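Local coordinates for cell division control protein (Pyrococcus abyssi, PDB 6RPP) that is an intein of the HINT fold that probably excises itself from a replicative MCM helicase precursor by protein splicing, joining the flanking host sequences, at residues E26-K34 against D43-I51. The protein carries 2 engineered substitutions. Numbering follows the deposited sequence.
Sequences ERAIEEAEK and DGFYAPIDI
Ala28, Ile29 and Ala32 set one face of helix 21-35 on Phe45, Ala47 and Ile49 of strand 44-56, a helix-on-sheet packing within the all-beta HINT fold of the intein. The two short axes cross almost perpendicularly, at 96°, and approach to 7.4 Å; such closeness fits an interface centred on alanines. Ala47 points its methyl at the helix between Ala28 and Ala32, one turn apart: its CB lies 3.7 Å from Ala32 CB and 3.5 Å from the carbonyl oxygen Ala28 O. Ile29 leaves the helix at a slant, yet chi1 sets CG1 anti to the carbonyl carbon and the folded chi2 of -73° turns CD1 to the strand, where it meets Phe45 CB at 3.8 Å and Ala47 CB at 3.9 Å. The Ile29 and Phe45 side chains cross at about a right angle, and Leu38 touches both. On the other face of the strand, Tyr46 meets the ring of Trp72. Against Ile49 the packing is tighter than usual van der Waals contact, Ala28 CB standing 3.4 Å from Ile49 CG2. No direct hydrogen bond joins the segments; instead one water donates to both backbone carbonyls, 2.7 Å from Ala28 O and 2.8 Å from Pro48 O.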
ATOM      1  N   GLU A  26     -13.226  -5.138  -0.138  1.00 17.57           N
ATOM      2  CA  GLU A  26     -14.637  -5.220   0.223  1.00 16.82           C
ATOM      3  C   GLU A  26     -15.271  -6.504  -0.292  1.00 18.17           C
ATOM      4  O   GLU A  26     -16.137  -7.067   0.393  1.00 21.19           O
ATOM      5  CB  GLU A  26     -15.371  -4.005  -0.320  1.00 19.78           C
ATOM      6  CG  GLU A  26     -14.939  -2.686   0.342  1.00 19.18           C
ATOM      7  CD  GLU A  26     -15.299  -2.581   1.829  1.00 20.78           C
ATOM      8  OE1 GLU A  26     -16.061  -3.427   2.383  1.00 21.87           O
ATOM      9  OE2 GLU A  26     -14.848  -1.578   2.429  1.00 19.79           O
ATOM     10  N   ARG A  27     -14.844  -7.005  -1.465  1.00 17.63           N
ATOM     11  CA  ARG A  27     -15.399  -8.273  -1.937  0.51 18.01           C
ATOM     12  C   ARG A  27     -15.017  -9.409  -1.004  1.00 19.41           C
ATOM     13  O   ARG A  27     -15.825 -10.319  -0.752  1.00 22.64           O
ATOM     14  CB  ARG A  27     -14.917  -8.556  -3.361  0.51 22.99           C
ATOM     15  CG  ARG A  27     -15.420  -9.868  -3.972  0.51 26.46           C
ATOM     16  CD  ARG A  27     -14.744 -10.084  -5.328  0.51 37.96           C
ATOM     17  NE  ARG A  27     -14.948 -11.424  -5.872  0.51 40.34           N
ATOM     18  CZ  ARG A  27     -15.607 -11.671  -7.000  0.51 43.26           C
ATOM     19  NH1 ARG A  27     -16.135 -10.666  -7.688  0.51 44.23           N
ATOM     20  NH2 ARG A  27     -15.753 -12.918  -7.439  0.51 46.13           N
ATOM     21  N   ALA A  28     -13.778  -9.381  -0.507  1.00 20.33           N
ATOM     22  CA  ALA A  28     -13.324 -10.437   0.377  1.00 20.72           C
ATOM     23  C   ALA A  28     -14.044 -10.367   1.712  1.00 19.89           C
ATOM     24  O   ALA A  28     -14.389 -11.405   2.303  1.00 22.97           O
ATOM     25  CB  ALA A  28     -11.808 -10.325   0.573  1.00 20.79           C
ATOM     26  N   ILE A  29     -14.271  -9.148   2.192  1.00 18.65           N
ATOM     27  CA  ILE A  29     -15.023  -8.940   3.435  1.00 22.13           C
ATOM     28  C   ILE A  29     -16.452  -9.440   3.288  1.00 25.04           C
ATOM     29  O   ILE A  29     -16.991 -10.124   4.173  1.00 24.70           O
ATOM     30  CB  ILE A  29     -14.994  -7.449   3.828  1.00 20.26           C
ATOM     31  CG1 ILE A  29     -13.572  -6.971   4.103  1.00 26.16           C
ATOM     32  CG2 ILE A  29     -15.908  -7.188   5.028  1.00 23.30           C
ATOM     33  CD1 ILE A  29     -12.999  -7.457   5.366  1.00 30.04           C
ATOM     34  N   GLU A  30     -17.097  -9.109   2.175  1.00 20.57           N
ATOM     35  CA  GLU A  30     -18.487  -9.542   1.990  1.00 23.01           C
ATOM     36  C   GLU A  30     -18.602 -11.070   1.989  1.00 23.97           C
ATOM     37  O   GLU A  30     -19.514 -11.643   2.601  1.00 25.18           O
ATOM     38  CB  GLU A  30     -19.030  -8.961   0.685  1.00 27.21           C
ATOM     39  CG  GLU A  30     -20.511  -9.184   0.487  1.00 30.31           C
ATOM     40  CD  GLU A  30     -21.042  -8.509  -0.780  1.00 47.80           C
ATOM     41  OE1 GLU A  30     -20.219  -8.004  -1.581  1.00 52.32           O
ATOM     42  OE2 GLU A  30     -22.279  -8.504  -0.984  1.00 55.05           O
ATOM     43  N   GLU A  31     -17.657 -11.756   1.349  1.00 22.43           N
ATOM     44  CA  GLU A  31     -17.745 -13.203   1.300  1.00 23.64           C
ATOM     45  C   GLU A  31     -17.483 -13.800   2.678  1.00 24.35           C
ATOM     46  O   GLU A  31     -18.174 -14.751   3.085  1.00 27.14           O
ATOM     47  CB  GLU A  31     -16.745 -13.715   0.265  1.00 27.79           C
ATOM     48  CG  GLU A  31     -16.829 -15.195   0.003  1.00 39.96           C
ATOM     49  CD  GLU A  31     -15.994 -15.600  -1.181  1.00 48.22           C
ATOM     50  OE1 GLU A  31     -16.496 -15.553  -2.327  1.00 54.64           O
ATOM     51  OE2 GLU A  31     -14.830 -15.961  -0.956  1.00 47.32           O
ATOM     52  N   ALA A  32     -16.492 -13.248   3.406  1.00 22.16           N
ATOM     53  CA  ALA A  32     -16.148 -13.794   4.721  1.00 25.50           C
ATOM     54  C   ALA A  32     -17.242 -13.513   5.748  1.00 23.73           C
ATOM     55  O   ALA A  32     -17.417 -14.309   6.689  1.00 25.26           O
ATOM     56  CB  ALA A  32     -14.800 -13.237   5.200  1.00 23.75           C
ATOM     57  N   GLU A  33     -17.999 -12.406   5.580  1.00 26.80           N
ATOM     58  CA  GLU A  33     -19.163 -12.166   6.447  1.00 28.54           C
ATOM     59  C   GLU A  33     -20.110 -13.358   6.448  1.00 33.83           C
ATOM     60  O   GLU A  33     -20.701 -13.698   7.484  1.00 36.03           O
ATOM     61  CB  GLU A  33     -19.945 -10.916   6.007  1.00 26.33           C
ATOM     62  CG  GLU A  33     -19.277  -9.644   6.450  1.00 32.33           C
ATOM     63  CD  GLU A  33     -19.875  -8.389   5.826  1.00 38.59           C
ATOM     64  OE1 GLU A  33     -20.637  -8.501   4.841  1.00 38.82           O
ATOM     65  OE2 GLU A  33     -19.564  -7.285   6.325  1.00 44.70           O
ATOM     66  N   LYS A  34     -20.274 -13.994   5.299  1.00 26.92           N
ATOM     67  CA  LYS A  34     -21.275 -15.040   5.156  1.00 29.23           C
ATOM     68  C   LYS A  34     -20.731 -16.446   5.393  1.00 29.82           C
ATOM     69  O   LYS A  34     -21.521 -17.369   5.625  1.00 35.72           O
ATOM     70  CB  LYS A  34     -21.900 -14.966   3.759  1.00 34.19           C
ATOM     71  CG  LYS A  34     -22.715 -13.695   3.544  1.00 41.77           C
ATOM     72  CD  LYS A  34     -23.429 -13.683   2.210  1.00 50.10           C
ATOM     73  CE  LYS A  34     -24.511 -12.609   2.181  1.00 61.40           C
ATOM     74  NZ  LYS A  34     -25.869 -13.191   1.969  1.00 68.12           N
ATOM     75  N   ASP A  43     -10.708  -1.701  15.370  1.00 39.69           N
ATOM     76  CA  ASP A  43     -10.996  -0.626  14.426  1.00 42.67           C
ATOM     77  C   ASP A  43     -11.191  -1.152  13.004  1.00 43.35           C
ATOM     78  O   ASP A  43     -10.895  -0.444  12.029  1.00 40.26           O
ATOM     79  CB  ASP A  43      -9.880   0.426  14.466  1.00 44.98           C
ATOM     80  CG  ASP A  43      -8.578  -0.085  13.839  1.00 57.97           C
ATOM     81  OD1 ASP A  43      -8.303  -1.306  13.948  1.00 64.50           O
ATOM     82  OD2 ASP A  43      -7.844   0.713  13.215  1.00 62.17           O
ATOM     83  N   GLY A  44     -11.669  -2.391  12.850  1.00 31.94           N
ATOM     84  CA  GLY A  44     -11.828  -2.861  11.477  1.00 29.91           C
ATOM     85  C   GLY A  44     -11.930  -4.378  11.403  1.00 25.72           C
ATOM     86  O   GLY A  44     -12.365  -5.033  12.365  1.00 27.58           O
ATOM     87  N   PHE A  45     -11.537  -4.886  10.228  1.00 23.44           N
ATOM     88  CA  PHE A  45     -11.853  -6.233   9.791  1.00 22.63           C
ATOM     89  C   PHE A  45     -10.730  -6.815   8.951  1.00 24.38           C
ATOM     90  O   PHE A  45     -10.036  -6.090   8.244  1.00 23.03           O
ATOM     91  CB  PHE A  45     -13.120  -6.226   8.920  1.00 25.49           C
ATOM     92  CG  PHE A  45     -14.279  -5.514   9.536  1.00 24.89           C
ATOM     93  CD1 PHE A  45     -15.164  -6.205  10.365  1.00 31.07           C
ATOM     94  CD2 PHE A  45     -14.496  -4.167   9.291  1.00 28.85           C
ATOM     95  CE1 PHE A  45     -16.242  -5.555  10.949  1.00 38.88           C
ATOM     96  CE2 PHE A  45     -15.575  -3.509   9.898  1.00 32.98           C
ATOM     97  CZ  PHE A  45     -16.448  -4.209  10.702  1.00 35.22           C
ATOM     98  N   TYR A  46     -10.605  -8.144   8.982  1.00 22.97           N
ATOM     99  CA  TYR A  46      -9.753  -8.834   8.021  1.00 21.80           C
ATOM    100  C   TYR A  46     -10.508 -10.026   7.453  1.00 24.01           C
ATOM    101  O   TYR A  46     -11.472 -10.514   8.051  1.00 24.11           O
ATOM    102  CB  TYR A  46      -8.416  -9.286   8.630  1.00 22.44           C
ATOM    103  CG  TYR A  46      -8.513 -10.225   9.770  1.00 26.88           C
ATOM    104  CD1 TYR A  46      -8.672  -9.758  11.059  1.00 25.01           C
ATOM    105  CD2 TYR A  46      -8.379 -11.576   9.572  1.00 28.22           C
ATOM    106  CE1 TYR A  46      -8.744 -10.620  12.125  1.00 32.26           C
ATOM    107  CE2 TYR A  46      -8.438 -12.456  10.648  1.00 33.25           C
ATOM    108  CZ  TYR A  46      -8.619 -11.971  11.905  1.00 34.70           C
ATOM    109  OH  TYR A  46      -8.678 -12.861  12.963  1.00 42.29           O
ATOM    110  N   ALA A  47     -10.059 -10.466   6.283  1.00 23.37           N
ATOM    111  CA  ALA A  47     -10.686 -11.586   5.609  1.00 22.05           C
ATOM    112  C   ALA A  47      -9.641 -12.274   4.748  1.00 23.14           C
ATOM    113  O   ALA A  47      -8.731 -11.622   4.234  1.00 22.25           O
ATOM    114  CB  ALA A  47     -11.857 -11.111   4.735  1.00 22.59           C
ATOM    115  N   PRO A  48      -9.773 -13.557   4.520  1.00 22.52           N
ATOM    116  CA  PRO A  48      -8.818 -14.253   3.646  1.00 21.27           C
ATOM    117  C   PRO A  48      -8.988 -13.826   2.199  1.00 24.88           C
ATOM    118  O   PRO A  48     -10.096 -13.561   1.718  1.00 27.51           O
ATOM    119  CB  PRO A  48      -9.184 -15.732   3.835  1.00 25.69           C
ATOM    120  CG  PRO A  48     -10.512 -15.733   4.361  1.00 29.42           C
ATOM    121  CD  PRO A  48     -10.764 -14.460   5.121  1.00 23.43           C
ATOM    122  N   ILE A  49      -7.871 -13.793   1.479  1.00 22.06           N
ATOM    123  CA  ILE A  49      -7.854 -13.639   0.027  1.00 22.28           C
ATOM    124  C   ILE A  49      -6.767 -14.534  -0.528  1.00 20.51           C
ATOM    125  O   ILE A  49      -5.927 -15.074   0.207  1.00 25.56           O
ATOM    126  CB  ILE A  49      -7.549 -12.210  -0.472  1.00 23.41           C
ATOM    127  CG1 ILE A  49      -6.303 -11.696   0.221  1.00 21.08           C
ATOM    128  CG2 ILE A  49      -8.676 -11.296  -0.304  1.00 24.63           C
ATOM    129  CD1 ILE A  49      -5.874 -10.315  -0.349  1.00 26.38           C
ATOM    130  N   ASP A  50      -6.782 -14.698  -1.872  1.00 25.54           N
ATOM    131  CA  ASP A  50      -5.736 -15.411  -2.594  1.00 26.63           C
ATOM    132  C   ASP A  50      -5.517 -14.733  -3.950  1.00 30.44           C
ATOM    133  O   ASP A  50      -6.104 -15.126  -4.957  1.00 36.06           O
ATOM    134  CB  ASP A  50      -6.108 -16.893  -2.761  1.00 33.29           C
ATOM    135  CG  ASP A  50      -5.031 -17.720  -3.431  1.00 33.64           C
ATOM    136  OD1 ASP A  50      -3.900 -17.244  -3.683  1.00 40.86           O
ATOM    137  OD2 ASP A  50      -5.307 -18.926  -3.674  1.00 45.02           O
ATOM    138  N   ILE A  51      -4.635 -13.746  -3.999  1.00 27.23           N
ATOM    139  CA  ILE A  51      -4.406 -13.024  -5.237  1.00 24.28           C
ATOM    140  C   ILE A  51      -2.903 -12.904  -5.460  1.00 24.50           C
ATOM    141  O   ILE A  51      -2.104 -13.148  -4.557  1.00 30.35           O
ATOM    142  CB  ILE A  51      -5.068 -11.627  -5.221  1.00 23.25           C
ATOM    143  CG1 ILE A  51      -4.403 -10.763  -4.176  1.00 24.29           C
ATOM    144  CG2 ILE A  51      -6.541 -11.753  -4.889  1.00 28.04           C
ATOM    145  CD1 ILE A  51      -4.981  -9.382  -4.153  1.00 31.40           C
TER
HETATM  146  O   HOH W   1     -12.870 -13.680   2.152  1.00 24.60           O